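Local coordinates for protein ectoine hydroxylase (PDB 4MHR) that hydroxylates L-ectoine to 5-hydroxyectoine, an osmolyte that protects against extreme osmotic stress, using iron(II), 2-oxoglutarate and dioxygen, at residues Q10-S15 with M164-A169; D28-S33 with A47-D52; D52-L57 with L186-G191; D154-H159 with R194-C199; P190-T195 with C249-G254. All coordinates share one frame; numbering follows the deposited sequence.

Contact 1 of 5, residues Q10-S15 with M164-A169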
# COMPACT_ATOMS: atom_id res chain seq x y z
N GLN A 10 -3.87 25.28 6.32
CA GLN A 10 -2.43 24.86 6.35
C GLN A 10 -2.24 23.40 6.85
O GLN A 10 -1.34 22.73 6.37
CB GLN A 10 -1.60 25.83 7.18
N ASP A 11 -3.03 22.93 7.82
CA ASP A 11 -3.02 21.48 8.19
C ASP A 11 -4.42 20.97 8.26
O ASP A 11 -5.08 21.10 9.27
CB ASP A 11 -2.22 21.14 9.48
CG ASP A 11 -1.98 19.60 9.69
OD1 ASP A 11 -1.24 19.24 10.64
OD2 ASP A 11 -2.48 18.72 8.91
N LEU A 12 -4.84 20.29 7.19
CA LEU A 12 -6.18 19.69 7.11
C LEU A 12 -6.34 18.49 8.01
O LEU A 12 -7.45 18.09 8.39
CB LEU A 12 -6.47 19.31 5.64
CG LEU A 12 -7.03 20.44 4.78
CD1 LEU A 12 -6.23 21.72 4.75
CD2 LEU A 12 -7.17 19.93 3.36
N TYR A 13 -5.20 17.88 8.32
CA TYR A 13 -5.23 16.63 9.08
C TYR A 13 -4.22 16.57 10.29
O TYR A 13 -3.30 15.72 10.30
CB TYR A 13 -4.92 15.51 8.03
CG TYR A 13 -5.89 15.43 6.92
CD1 TYR A 13 -7.18 15.03 7.16
CD2 TYR A 13 -5.53 15.70 5.60
CE1 TYR A 13 -8.11 14.97 6.15
CE2 TYR A 13 -6.46 15.57 4.56
CZ TYR A 13 -7.74 15.18 4.84
OH TYR A 13 -8.69 15.02 3.84
N PRO A 14 -4.40 17.43 11.33
CA PRO A 14 -3.49 17.42 12.52
C PRO A 14 -3.54 16.16 13.31
O PRO A 14 -4.63 15.65 13.54
CB PRO A 14 -4.00 18.59 13.37
CG PRO A 14 -5.40 18.78 12.95
CD PRO A 14 -5.52 18.35 11.50
N SER A 15 -2.42 15.60 13.69
CA SER A 15 -2.42 14.41 14.49
C SER A 15 -1.20 14.45 15.39
O SER A 15 -0.25 15.21 15.12
CB SER A 15 -2.38 13.14 13.60
OG SER A 15 -2.41 11.93 14.36
N MET A 164 3.05 14.53 3.59
CA MET A 164 2.10 14.36 2.46
C MET A 164 0.91 15.12 2.86
O MET A 164 0.30 14.80 3.87
CB MET A 164 1.80 12.87 2.14
CG MET A 164 0.73 12.65 1.15
SD MET A 164 0.28 10.90 0.89
CE MET A 164 1.76 10.16 0.27
N PRO A 165 0.52 16.14 2.05
CA PRO A 165 -0.54 17.04 2.53
C PRO A 165 -1.94 16.52 2.48
O PRO A 165 -2.70 16.81 3.40
CB PRO A 165 -0.45 18.28 1.60
CG PRO A 165 0.35 17.86 0.43
CD PRO A 165 1.12 16.59 0.78
N ARG A 166 -2.28 15.77 1.43
CA ARG A 166 -3.68 15.45 1.11
C ARG A 166 -3.87 13.92 0.91
O ARG A 166 -2.95 13.22 0.54
CB ARG A 166 -4.17 16.17 -0.13
CG ARG A 166 -4.10 17.70 -0.12
CD ARG A 166 -5.14 18.24 0.82
NE ARG A 166 -5.45 19.52 0.35
CZ ARG A 166 -6.50 19.88 -0.38
NH1 ARG A 166 -7.48 19.07 -0.72
NH2 ARG A 166 -6.53 21.13 -0.74
N MET A 167 -5.10 13.44 1.06
CA MET A 167 -5.39 12.01 0.81
C MET A 167 -5.57 11.81 -0.66
O MET A 167 -6.68 11.88 -1.15
CB MET A 167 -6.62 11.57 1.58
CG MET A 167 -6.40 11.69 3.10
SD MET A 167 -7.92 11.14 3.85
CE MET A 167 -7.54 11.46 5.57
N ARG A 168 -4.46 11.64 -1.37
CA ARG A 168 -4.47 11.51 -2.82
C ARG A 168 -3.34 10.56 -3.25
O ARG A 168 -2.57 10.77 -4.20
CB ARG A 168 -4.47 12.88 -3.52
CG ARG A 168 -4.45 12.67 -5.02
CD ARG A 168 -5.20 13.33 -6.14
NE ARG A 168 -5.02 14.67 -6.33
CZ ARG A 168 -5.39 15.48 -7.37
NH1 ARG A 168 -5.78 15.20 -8.60
NH2 ARG A 168 -5.28 16.76 -7.10
N ALA A 169 -3.26 9.45 -2.50
CA ALA A 169 -2.32 8.37 -2.75
C ALA A 169 -3.00 7.05 -2.55
O ALA A 169 -4.00 6.94 -1.81
CB ALA A 169 -1.09 8.47 -1.84
O HOH W 1 -3.07 19.10 5.02
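The ring of Tyr-13 carries the S-methyl of Met-167 over one face, with Met-167 CE 3.9 Å from the ring centroid and offset toward Tyr-13 CE1. CB of the preceding Leu-12 covers the opposite face, and the carbonyl O of Pro-165 sits in the ring plane at the edge, 3.8 Å from Tyr-13 CD2. The guanidinium of Arg-166 is the second flat group: Leu-12 CD2 lies over one of its faces, 3.5 Å from Arg-166 NE. In this way the N-terminal loop before strand 23-25 meets the loop between helix 154-162 and strand 169-175. Met-167 is extended beyond CG (chi3 -176°), which places CE above the Tyr-13 ring while SD lies beside the hydroxyl end, in a Met-aromatic contact. A water links the two backbones, accepting from Leu-12 N at 3.0 Å and donating to Pro-165 O at 2.8 Å. Asp-11 OD2 receives Tyr-13 N from above the carboxylate plane, closing an Asx turn, and also pairs with His-159 NE2. An alanine in place of Tyr-13 would probably leave the Met-167 methyl without its aromatic seat and Asp-28 without its hydroxyl mate. The direct touches are van der Waals, CH-pi and Met-aromatic, while the carboxylate of Asp-28 ties the polar ends, one oxygen bonding Tyr-13 OH and the other forming a salt bridge with Arg-166 NH1.

Contact 2 of 5, residues D28-S33 with A47-D52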
# COMPACT_ATOMS: atom_id res chain seq x y z
N ASP A 28 -10.94 15.25 1.37
CA ASP A 28 -10.47 15.01 -0.01
C ASP A 28 -11.40 14.00 -0.69
O ASP A 28 -11.96 13.16 -0.03
CB ASP A 28 -9.08 14.36 0.04
CG ASP A 28 -8.00 15.35 0.41
OD1 ASP A 28 -7.77 16.28 -0.41
OD2 ASP A 28 -7.38 15.18 1.50
N PRO A 29 -11.54 14.06 -2.02
CA PRO A 29 -12.20 12.93 -2.67
C PRO A 29 -11.49 11.56 -2.41
O PRO A 29 -10.33 11.51 -2.02
CB PRO A 29 -12.13 13.27 -4.15
CG PRO A 29 -11.86 14.70 -4.22
CD PRO A 29 -11.05 15.04 -2.98
N VAL A 30 -12.23 10.49 -2.63
CA VAL A 30 -11.66 9.13 -2.71
C VAL A 30 -11.24 8.81 -4.17
O VAL A 30 -10.13 8.41 -4.43
CB VAL A 30 -12.56 8.07 -2.06
CG1 VAL A 30 -11.89 6.71 -1.96
CG2 VAL A 30 -12.99 8.46 -0.63
N VAL A 31 -12.19 8.93 -5.09
CA VAL A 31 -11.94 8.75 -6.51
C VAL A 31 -11.82 10.21 -7.05
O VAL A 31 -12.75 11.02 -6.95
CB VAL A 31 -13.07 8.01 -7.20
CG1 VAL A 31 -12.93 8.03 -8.71
CG2 VAL A 31 -13.18 6.62 -6.65
N HIS A 32 -10.68 10.52 -7.61
CA HIS A 32 -10.37 11.89 -8.00
C HIS A 32 -10.65 12.22 -9.50
O HIS A 32 -10.13 13.23 -10.06
CB HIS A 32 -8.92 12.15 -7.70
CG HIS A 32 -8.58 12.26 -6.24
ND1 HIS A 32 -8.41 11.17 -5.40
CD2 HIS A 32 -8.37 13.36 -5.47
CE1 HIS A 32 -8.05 11.60 -4.19
NE2 HIS A 32 -8.02 12.93 -4.22
N SER A 33 -11.41 11.35 -10.15
CA SER A 33 -11.74 11.56 -11.60
C SER A 33 -13.21 11.35 -11.74
O SER A 33 -13.76 10.51 -11.03
CB SER A 33 -11.02 10.52 -12.52
OG SER A 33 -9.59 10.69 -12.55
N ALA A 47 -17.06 2.97 -7.97
CA ALA A 47 -18.00 3.18 -6.81
C ALA A 47 -17.64 2.35 -5.61
O ALA A 47 -17.68 2.86 -4.50
CB ALA A 47 -19.45 2.97 -7.21
N ALA A 48 -17.27 1.10 -5.83
CA ALA A 48 -16.77 0.25 -4.76
C ALA A 48 -15.49 0.81 -4.07
O ALA A 48 -15.38 0.76 -2.83
CB ALA A 48 -16.50 -1.14 -5.27
N PHE A 49 -14.53 1.31 -4.86
CA PHE A 49 -13.30 1.92 -4.31
C PHE A 49 -13.66 3.13 -3.46
O PHE A 49 -13.17 3.30 -2.33
CB PHE A 49 -12.28 2.36 -5.39
CG PHE A 49 -10.94 2.79 -4.81
CD1 PHE A 49 -10.60 4.14 -4.67
CD2 PHE A 49 -10.04 1.81 -4.32
CE1 PHE A 49 -9.38 4.49 -4.08
CE2 PHE A 49 -8.83 2.16 -3.75
CZ PHE A 49 -8.49 3.51 -3.64
N ASP A 50 -14.55 3.95 -3.99
CA ASP A 50 -15.02 5.14 -3.28
C ASP A 50 -15.71 4.77 -1.96
O ASP A 50 -15.40 5.33 -0.96
CB ASP A 50 -15.98 5.94 -4.17
CG ASP A 50 -16.21 7.30 -3.66
OD1 ASP A 50 -15.54 8.27 -4.11
OD2 ASP A 50 -17.04 7.38 -2.77
N ARG A 51 -16.60 3.78 -1.97
CA ARG A 51 -17.41 3.48 -0.79
C ARG A 51 -16.58 2.62 0.21
O ARG A 51 -16.56 2.88 1.44
CB ARG A 51 -18.68 2.74 -1.25
CG ARG A 51 -19.52 2.03 -0.20
CD ARG A 51 -20.66 1.18 -0.87
NE ARG A 51 -20.21 -0.00 -1.65
CZ ARG A 51 -20.30 -0.16 -3.00
NH1 ARG A 51 -20.83 0.75 -3.82
NH2 ARG A 51 -19.82 -1.25 -3.56
N ASP A 52 -15.90 1.62 -0.31
CA ASP A 52 -15.13 0.73 0.56
C ASP A 52 -13.72 1.11 0.86
O ASP A 52 -13.20 0.62 1.87
CB ASP A 52 -15.12 -0.69 0.06
CG ASP A 52 -16.55 -1.31 0.00
OD1 ASP A 52 -17.47 -0.79 0.64
OD2 ASP A 52 -16.71 -2.29 -0.70
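Val-30 and Asp-50 bring the two backbones together, their CA atoms 5.2 Å apart, where the irregular loop 28-33 runs past the last turns of helix 43-52. This helix leads straight into strand 54-57 of the cupin (double-stranded beta-helix) core, so the loop is laid against the approach to that core. Val-30 points at the helix: with CG1 anti to its backbone N (chi1 -172°), Val-30 CG1 lies 3.7 Å from the carbonyl O of Phe-49 and 4.0 Å from Phe-49 CD1. Val-31 CG2 reaches the edge of the Phe-49 ring, near its plane, 4.1 Å from CD1. The Val-31 and Asp-50 side chains cross at about a right angle, with Val-31 CG2 3.8 Å from Asp-50 CB. Leu-126 of helix 117-127 touches both Val-31 and Phe-49 and so continues the apolar cluster. Asp-50 also has partners outside the two segments: OD2 makes a salt bridge with Arg-194 NH2, and its carbonyl O takes His-193 NE2. The other carboxylate oxygen turns to the loop, where Asp-50 OD1 stands 3.6 Å from Val-30 CB.

Contact 3 of 5, residues D52-L57 with L186-G191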
# COMPACT_ATOMS: atom_id res chain seq x y z
N ASP A 52 -15.90 1.62 -0.31
CA ASP A 52 -15.13 0.73 0.56
C ASP A 52 -13.72 1.11 0.86
O ASP A 52 -13.20 0.62 1.87
CB ASP A 52 -15.12 -0.69 0.06
CG ASP A 52 -16.55 -1.31 0.00
OD1 ASP A 52 -17.47 -0.79 0.64
OD2 ASP A 52 -16.71 -2.29 -0.70
N GLY A 53 -13.09 1.89 -0.03
CA GLY A 53 -11.65 2.17 0.10
C GLY A 53 -10.63 1.18 -0.40
O GLY A 53 -9.40 1.37 -0.19
N TYR A 54 -11.09 0.07 -0.96
CA TYR A 54 -10.21 -0.93 -1.58
C TYR A 54 -11.03 -1.65 -2.72
O TYR A 54 -12.23 -1.66 -2.67
CB TYR A 54 -9.77 -1.96 -0.51
CG TYR A 54 -10.82 -2.97 -0.20
CD1 TYR A 54 -11.89 -2.67 0.65
CD2 TYR A 54 -10.83 -4.19 -0.85
CE1 TYR A 54 -12.91 -3.60 0.92
CE2 TYR A 54 -11.87 -5.12 -0.60
CZ TYR A 54 -12.90 -4.79 0.27
OH TYR A 54 -13.89 -5.71 0.47
N ILE A 55 -10.34 -2.17 -3.73
CA ILE A 55 -10.89 -3.13 -4.68
C ILE A 55 -9.82 -4.21 -4.92
O ILE A 55 -8.63 -4.05 -4.59
CB ILE A 55 -11.31 -2.52 -6.04
CG1 ILE A 55 -10.14 -1.85 -6.72
CG2 ILE A 55 -12.54 -1.59 -5.87
CD1 ILE A 55 -10.55 -1.32 -8.06
N VAL A 56 -10.26 -5.32 -5.48
CA VAL A 56 -9.38 -6.46 -5.80
C VAL A 56 -9.44 -6.67 -7.32
O VAL A 56 -10.54 -6.78 -7.88
CB VAL A 56 -9.84 -7.71 -5.06
CG1 VAL A 56 -8.96 -8.93 -5.36
CG2 VAL A 56 -9.88 -7.42 -3.56
N LEU A 57 -8.27 -6.68 -7.98
CA LEU A 57 -8.17 -7.03 -9.42
C LEU A 57 -7.65 -8.42 -9.52
O LEU A 57 -6.58 -8.72 -8.94
CB LEU A 57 -7.18 -6.10 -10.10
CG LEU A 57 -7.51 -4.65 -9.90
CD1 LEU A 57 -6.46 -3.78 -10.55
CD2 LEU A 57 -8.89 -4.39 -10.49
N LEU A 186 -3.92 -9.57 4.75
CA LEU A 186 -4.31 -8.20 5.01
C LEU A 186 -5.81 -8.11 5.36
O LEU A 186 -6.65 -8.66 4.69
CB LEU A 186 -4.02 -7.36 3.73
CG LEU A 186 -4.25 -5.85 3.90
CD1 LEU A 186 -3.25 -5.27 4.89
CD2 LEU A 186 -4.13 -5.13 2.56
N MET A 187 -6.12 -7.43 6.45
CA MET A 187 -7.46 -7.17 6.88
C MET A 187 -7.63 -5.66 6.80
O MET A 187 -6.75 -4.91 7.22
CB MET A 187 -7.56 -7.55 8.36
CG MET A 187 -7.62 -9.05 8.58
SD MET A 187 -7.88 -9.52 10.29
CE MET A 187 -8.83 -8.25 11.05
N VAL A 188 -8.80 -5.24 6.37
CA VAL A 188 -9.16 -3.84 6.27
C VAL A 188 -10.47 -3.64 6.97
O VAL A 188 -11.27 -4.61 7.11
CB VAL A 188 -9.19 -3.35 4.81
CG1 VAL A 188 -7.88 -3.66 4.14
CG2 VAL A 188 -10.35 -3.95 4.00
N ILE A 189 -10.69 -2.41 7.44
CA ILE A 189 -12.02 -1.99 7.90
C ILE A 189 -12.67 -1.14 6.78
O ILE A 189 -12.32 0.06 6.58
CB ILE A 189 -11.89 -1.20 9.20
CG1 ILE A 189 -11.29 -2.10 10.31
CG2 ILE A 189 -13.25 -0.66 9.64
CD1 ILE A 189 -11.06 -1.35 11.62
N PRO A 190 -13.63 -1.74 6.02
CA PRO A 190 -14.12 -1.03 4.83
C PRO A 190 -14.90 0.26 5.19
O PRO A 190 -15.63 0.29 6.16
CB PRO A 190 -15.04 -2.05 4.11
CG PRO A 190 -15.02 -3.29 4.93
CD PRO A 190 -14.25 -3.07 6.20
N GLY A 191 -14.68 1.32 4.43
CA GLY A 191 -15.27 2.61 4.76
C GLY A 191 -14.51 3.43 5.78
O GLY A 191 -14.78 4.58 5.94
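Tyr-54 presents one ring face to Val-188 and its edge to Pro-190. Val-188 CG2 stands over the face, 4.2 Å from the ring centroid and 26° off the normal, a CH-pi contact in which the two side chains meet at a slant; the nearest ring atom is Tyr-54 CD1, at 3.9 Å from Val-188 CG2. Pro-190 lies alongside the tyrosine and points the same way, with its CB near the ring plane, 4.1 Å from Tyr-54 CE1. The CG atom of Tyr-54 is tucked between the backbone N and the carbonyl carbon (chi1 78°), which starts the ring toward Val-188. Beside this apolar cluster one backbone bond joins the segments. Gly-191 N donates to Asp-52 O over 3.0 Å, nearly straight at the hydrogen, although the donor stands well above the carbonyl plane. Pro-190 CA approaches the same oxygen at 3.5 Å in a CA-H...O contact. Gly-191 has positive phi, where a CB would press on the preceding carbonyl O. In the fold, strand 54-57 follows helix 43-52, with Gly-53 the first residue after the helix, and is an outermost strand of the large sheet, beside 244-248, while 187-188 is an outermost strand of the small sheet, beside 253-255. The contact therefore links the borders of two sheets, and Val-188 also touches the iron ligand His-253.

Contact 4 of 5, residues D154-H159 with R194-C199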
# COMPACT_ATOMS: atom_id res chain seq x y z
N ASP A 154 -1.85 4.27 6.69
CA ASP A 154 -0.61 4.78 6.11
C ASP A 154 -0.60 6.29 6.01
O ASP A 154 0.44 6.92 6.23
CB ASP A 154 -0.44 4.23 4.69
CG ASP A 154 -0.21 2.71 4.66
OD1 ASP A 154 0.39 2.18 5.61
OD2 ASP A 154 -0.59 2.09 3.67
N PHE A 155 -1.77 6.90 5.72
CA PHE A 155 -1.77 8.32 5.47
C PHE A 155 -1.38 9.09 6.71
O PHE A 155 -0.74 10.14 6.63
CB PHE A 155 -3.09 8.79 4.90
CG PHE A 155 -3.18 10.30 4.81
CD1 PHE A 155 -2.51 10.97 3.79
CD2 PHE A 155 -3.88 11.03 5.80
CE1 PHE A 155 -2.55 12.35 3.71
CE2 PHE A 155 -3.93 12.42 5.73
CZ PHE A 155 -3.23 13.07 4.69
N GLU A 156 -1.77 8.61 7.89
CA GLU A 156 -1.49 9.37 9.12
C GLU A 156 0.03 9.49 9.31
O GLU A 156 0.53 10.57 9.67
CB GLU A 156 -2.15 8.76 10.35
CG GLU A 156 -2.17 9.65 11.61
CD GLU A 156 -0.91 9.50 12.50
OE1 GLU A 156 -0.08 8.66 12.19
OE2 GLU A 156 -0.76 10.29 13.49
N THR A 157 0.77 8.40 8.99
CA THR A 157 2.22 8.47 8.95
C THR A 157 2.79 9.31 7.82
O THR A 157 3.70 10.13 8.04
CB THR A 157 2.83 7.09 8.92
OG1 THR A 157 2.49 6.47 10.15
CG2 THR A 157 4.38 7.09 8.70
N TRP A 158 2.30 9.08 6.60
CA TRP A 158 2.79 9.84 5.46
C TRP A 158 2.61 11.36 5.67
O TRP A 158 3.47 12.15 5.32
CB TRP A 158 2.18 9.35 4.14
CG TRP A 158 2.55 7.94 3.83
CD1 TRP A 158 3.63 7.23 4.36
CD2 TRP A 158 1.85 7.02 2.98
NE1 TRP A 158 3.65 5.96 3.87
CE2 TRP A 158 2.58 5.78 3.01
CE3 TRP A 158 0.67 7.09 2.22
CZ2 TRP A 158 2.18 4.65 2.29
CZ3 TRP A 158 0.23 5.96 1.52
CH2 TRP A 158 0.99 4.73 1.57
N HIS A 159 1.53 11.75 6.26
CA HIS A 159 1.26 13.13 6.50
C HIS A 159 2.16 13.67 7.64
O HIS A 159 2.94 14.60 7.44
CB HIS A 159 -0.20 13.25 6.89
CG HIS A 159 -0.62 14.65 7.20
ND1 HIS A 159 -0.77 15.62 6.22
CD2 HIS A 159 -0.90 15.25 8.37
CE1 HIS A 159 -1.15 16.74 6.80
NE2 HIS A 159 -1.25 16.54 8.10
N ARG A 194 -12.85 7.14 5.13
CA ARG A 194 -13.56 8.37 5.17
C ARG A 194 -13.51 9.02 6.53
O ARG A 194 -14.13 10.08 6.70
CB ARG A 194 -15.05 8.16 4.83
CG ARG A 194 -15.29 8.09 3.34
CD ARG A 194 -16.79 8.20 3.00
NE ARG A 194 -16.93 7.85 1.59
CZ ARG A 194 -16.73 8.72 0.63
NH1 ARG A 194 -16.39 9.97 0.90
NH2 ARG A 194 -16.85 8.35 -0.59
N THR A 195 -12.78 8.42 7.48
CA THR A 195 -12.47 9.03 8.80
C THR A 195 -11.01 9.13 9.01
O THR A 195 -10.24 8.13 8.83
CB THR A 195 -12.96 8.11 9.94
OG1 THR A 195 -14.36 7.92 9.80
CG2 THR A 195 -12.68 8.71 11.33
N TYR A 196 -10.55 10.32 9.37
CA TYR A 196 -9.18 10.48 9.73
C TYR A 196 -9.10 10.32 11.26
O TYR A 196 -9.66 11.13 12.01
CB TYR A 196 -8.69 11.87 9.36
CG TYR A 196 -7.24 12.07 9.68
CD1 TYR A 196 -6.27 11.31 9.05
CD2 TYR A 196 -6.83 13.06 10.57
CE1 TYR A 196 -4.93 11.51 9.30
CE2 TYR A 196 -5.49 13.33 10.79
CZ TYR A 196 -4.56 12.58 10.20
OH TYR A 196 -3.24 12.87 10.42
N LEU A 197 -8.47 9.23 11.73
CA LEU A 197 -8.36 8.98 13.18
C LEU A 197 -7.06 9.58 13.67
O LEU A 197 -5.99 9.07 13.34
CB LEU A 197 -8.44 7.48 13.45
CG LEU A 197 -8.20 7.08 14.91
CD1 LEU A 197 -9.24 7.69 15.85
CD2 LEU A 197 -8.26 5.56 14.96
N THR A 198 -7.13 10.72 14.39
CA THR A 198 -5.92 11.32 14.89
C THR A 198 -5.37 10.34 15.94
O THR A 198 -6.11 9.57 16.57
CB THR A 198 -6.11 12.74 15.54
OG1 THR A 198 -6.85 12.62 16.75
CG2 THR A 198 -6.88 13.65 14.59
N CYS A 199 -4.06 10.29 16.03
CA CYS A 199 -3.37 9.52 17.05
C CYS A 199 -2.86 10.52 18.13
O CYS A 199 -2.70 11.70 17.86
CB CYS A 199 -2.24 8.71 16.43
SG CYS A 199 -2.82 7.46 15.22
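Tyr-196 is laid across the first turns of helix 154-162, whose opening residue Asp-154 is an iron ligand and, with His-152, forms the H-x-D motif of the two-histidine, one-carboxylate facial triad. The segment axes of the helix and strand 195-197 approach to 9.3 Å at 62°, and side chains fill that span. The tight part is around the tyrosine, whose side chain Phe-155 and Glu-156 both cross at about a right angle. Tyr-196 CE1 meets the edge of the Phe-155 ring, 3.7 Å from CD2, the two planes 68° apart in an oblique pairing. Farther along the ring, Glu-156 CG sits 3.6 Å from Tyr-196 OH. Looser contacts flank this: His-159 CD2 is 3.9 Å from Tyr-196 OH, and the carbonyl O of Leu-197 only comes within 4.2 Å of Glu-156 CG. An alanine in place of Tyr-196 would probably open a gap between helix and strand, leaving the Phe-155 edge without its aromatic neighbour and Glu-156 CG without the phenol end. Every touching residue is buried, so the looser side too is shut off from solvent. The Glu-156 chain bends at chi2 (-88°), carrying CD toward Cys-199, and its carboxylate is held from outside by Arg-16 at OE1 and Ser-15 at OE2. Ser-15 OG also bonds Cys-199 N, beside the place where Glu-156 OE2 lies 3.7 Å from Cys-199 CB.

Contact 5 of 5, residues P190-T195 with C249-G254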
# COMPACT_ATOMS: atom_id res chain seq x y z
N PRO A 190 -13.63 -1.74 6.02
CA PRO A 190 -14.12 -1.03 4.83
C PRO A 190 -14.90 0.26 5.19
O PRO A 190 -15.63 0.29 6.16
CB PRO A 190 -15.04 -2.05 4.11
CG PRO A 190 -15.02 -3.29 4.93
CD PRO A 190 -14.25 -3.07 6.20
N GLY A 191 -14.68 1.32 4.43
CA GLY A 191 -15.27 2.61 4.76
C GLY A 191 -14.51 3.43 5.78
O GLY A 191 -14.78 4.58 5.94
N SER A 192 -13.49 2.87 6.37
CA SER A 192 -12.70 3.57 7.37
C SER A 192 -11.86 4.69 6.81
O SER A 192 -11.47 5.63 7.50
CB SER A 192 -11.79 2.56 8.07
OG SER A 192 -10.76 1.98 7.27
N HIS A 193 -11.60 4.61 5.54
CA HIS A 193 -10.90 5.70 4.85
C HIS A 193 -11.57 7.09 4.82
O HIS A 193 -10.88 8.12 4.55
CB HIS A 193 -10.55 5.24 3.42
CG HIS A 193 -11.73 5.07 2.56
ND1 HIS A 193 -12.77 4.20 2.87
CD2 HIS A 193 -12.07 5.65 1.36
CE1 HIS A 193 -13.71 4.27 1.94
NE2 HIS A 193 -13.31 5.14 1.01
N ARG A 194 -12.85 7.14 5.13
CA ARG A 194 -13.56 8.37 5.17
C ARG A 194 -13.51 9.02 6.53
O ARG A 194 -14.13 10.08 6.70
CB ARG A 194 -15.05 8.16 4.83
CG ARG A 194 -15.29 8.09 3.34
CD ARG A 194 -16.79 8.20 3.00
NE ARG A 194 -16.93 7.85 1.59
CZ ARG A 194 -16.73 8.72 0.63
NH1 ARG A 194 -16.39 9.97 0.90
NH2 ARG A 194 -16.85 8.35 -0.59
N THR A 195 -12.78 8.42 7.48
CA THR A 195 -12.47 9.03 8.80
C THR A 195 -11.01 9.13 9.01
O THR A 195 -10.24 8.13 8.83
CB THR A 195 -12.96 8.11 9.94
OG1 THR A 195 -14.36 7.92 9.80
CG2 THR A 195 -12.68 8.71 11.33
N CYS A 249 -4.95 5.41 0.63
CA CYS A 249 -3.96 5.76 1.62
C CYS A 249 -4.42 5.85 3.07
O CYS A 249 -3.64 5.52 3.96
CB CYS A 249 -3.29 7.10 1.25
SG CYS A 249 -4.39 8.52 1.28
N ASN A 250 -5.68 6.18 3.31
CA ASN A 250 -6.17 6.35 4.63
C ASN A 250 -7.03 5.18 5.16
O ASN A 250 -7.69 5.31 6.18
CB ASN A 250 -6.95 7.65 4.73
CG ASN A 250 -7.31 8.01 6.19
OD1 ASN A 250 -6.47 8.03 7.09
ND2 ASN A 250 -8.56 8.27 6.40
N LEU A 251 -7.07 4.07 4.44
CA LEU A 251 -7.85 2.95 4.91
C LEU A 251 -7.17 2.23 6.10
O LEU A 251 -5.94 1.95 6.12
CB LEU A 251 -8.02 1.92 3.80
CG LEU A 251 -8.98 0.74 4.06
CD1 LEU A 251 -10.40 1.25 4.27
CD2 LEU A 251 -8.84 -0.27 2.96
N MET A 252 -7.94 1.94 7.11
CA MET A 252 -7.41 1.32 8.39
C MET A 252 -7.20 -0.15 8.14
O MET A 252 -8.14 -0.86 7.76
CB MET A 252 -8.40 1.50 9.55
CG MET A 252 -7.82 1.20 10.96
SD MET A 252 -6.33 2.16 11.39
CE MET A 252 -7.06 3.72 11.64
N HIS A 253 -5.97 -0.61 8.32
CA HIS A 253 -5.67 -1.97 7.97
C HIS A 253 -4.57 -2.56 8.84
O HIS A 253 -3.76 -1.86 9.55
CB HIS A 253 -5.28 -2.07 6.46
CG HIS A 253 -3.96 -1.46 6.16
ND1 HIS A 253 -3.77 -0.10 6.09
CD2 HIS A 253 -2.73 -2.01 6.04
CE1 HIS A 253 -2.50 0.16 5.82
NE2 HIS A 253 -1.84 -0.97 5.81
N GLY A 254 -4.45 -3.86 8.73
CA GLY A 254 -3.44 -4.62 9.56
C GLY A 254 -3.52 -6.11 9.29
O GLY A 254 -4.26 -6.50 8.39
O HOH W 2 -8.87 5.33 8.81
O HOH W 3 -7.20 7.44 9.80
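Asn-250 and Ser-192 form the polar core of this contact, each reaching backbone atoms of the opposite segment. Asn-250 ND2 forks to two carbonyls, His-193 O at 3.0 Å, in its amide plane, and Thr-195 O, also at 3.0 Å, tilted from that plane. With a carbonyl on each N-H, the rotation of the amide is fixed. In the opposite sense, Met-252 N donates to Ser-192 OG over 2.8 Å. Leu-251 CD1 lies beside this hydroxyl, in an approach too short to be taken literally, and reaches on to His-193 N at 3.8 Å. His-193 CA adds a CA-H...O contact to Asn-250 O. A second shell fixes these groups: Ser-192 OG bonds Ile-189 O, Asn-250 OD1 bonds Ser-153 OG, and His-193 NE2 bonds Asp-50 O. One water lies between Ser-192 O and Asn-250 O, another near Asn-250 OD1 and Thr-195 O. Farther on, His-253 ND1 donates to Leu-251 O at 3.0 Å, with the acceptor in the ring plane. That bond steadies the ring of an iron ligand, consistent with NE2 being the atom left to face the metal in the facial triad of this cupin-fold dioxygenase.

In the fold
From the N terminus, contact 1 closes the first long loop, bringing 10-15 to 164-169. Contact 2 lies wholly within it, laying 28-33 on helix 43-52, and contact 3 starts from the end of that helix, at the shared Asp-52. Contact 3 crosses contact 1, because its second segment, 186-191, lies beyond 164-169. Contact 4 crosses both, running from helix 154-162 to strand 195-197. Contact 5 takes over the last residues of contact 3 and runs on through Arg-194 and Thr-195, shared with contact 4, to 249-254. Together they tie the N-terminal loops, helix 43-52, helix 154-162 and both larger sheets, with contacts 3, 4 and 5 closest to the iron-binding residues.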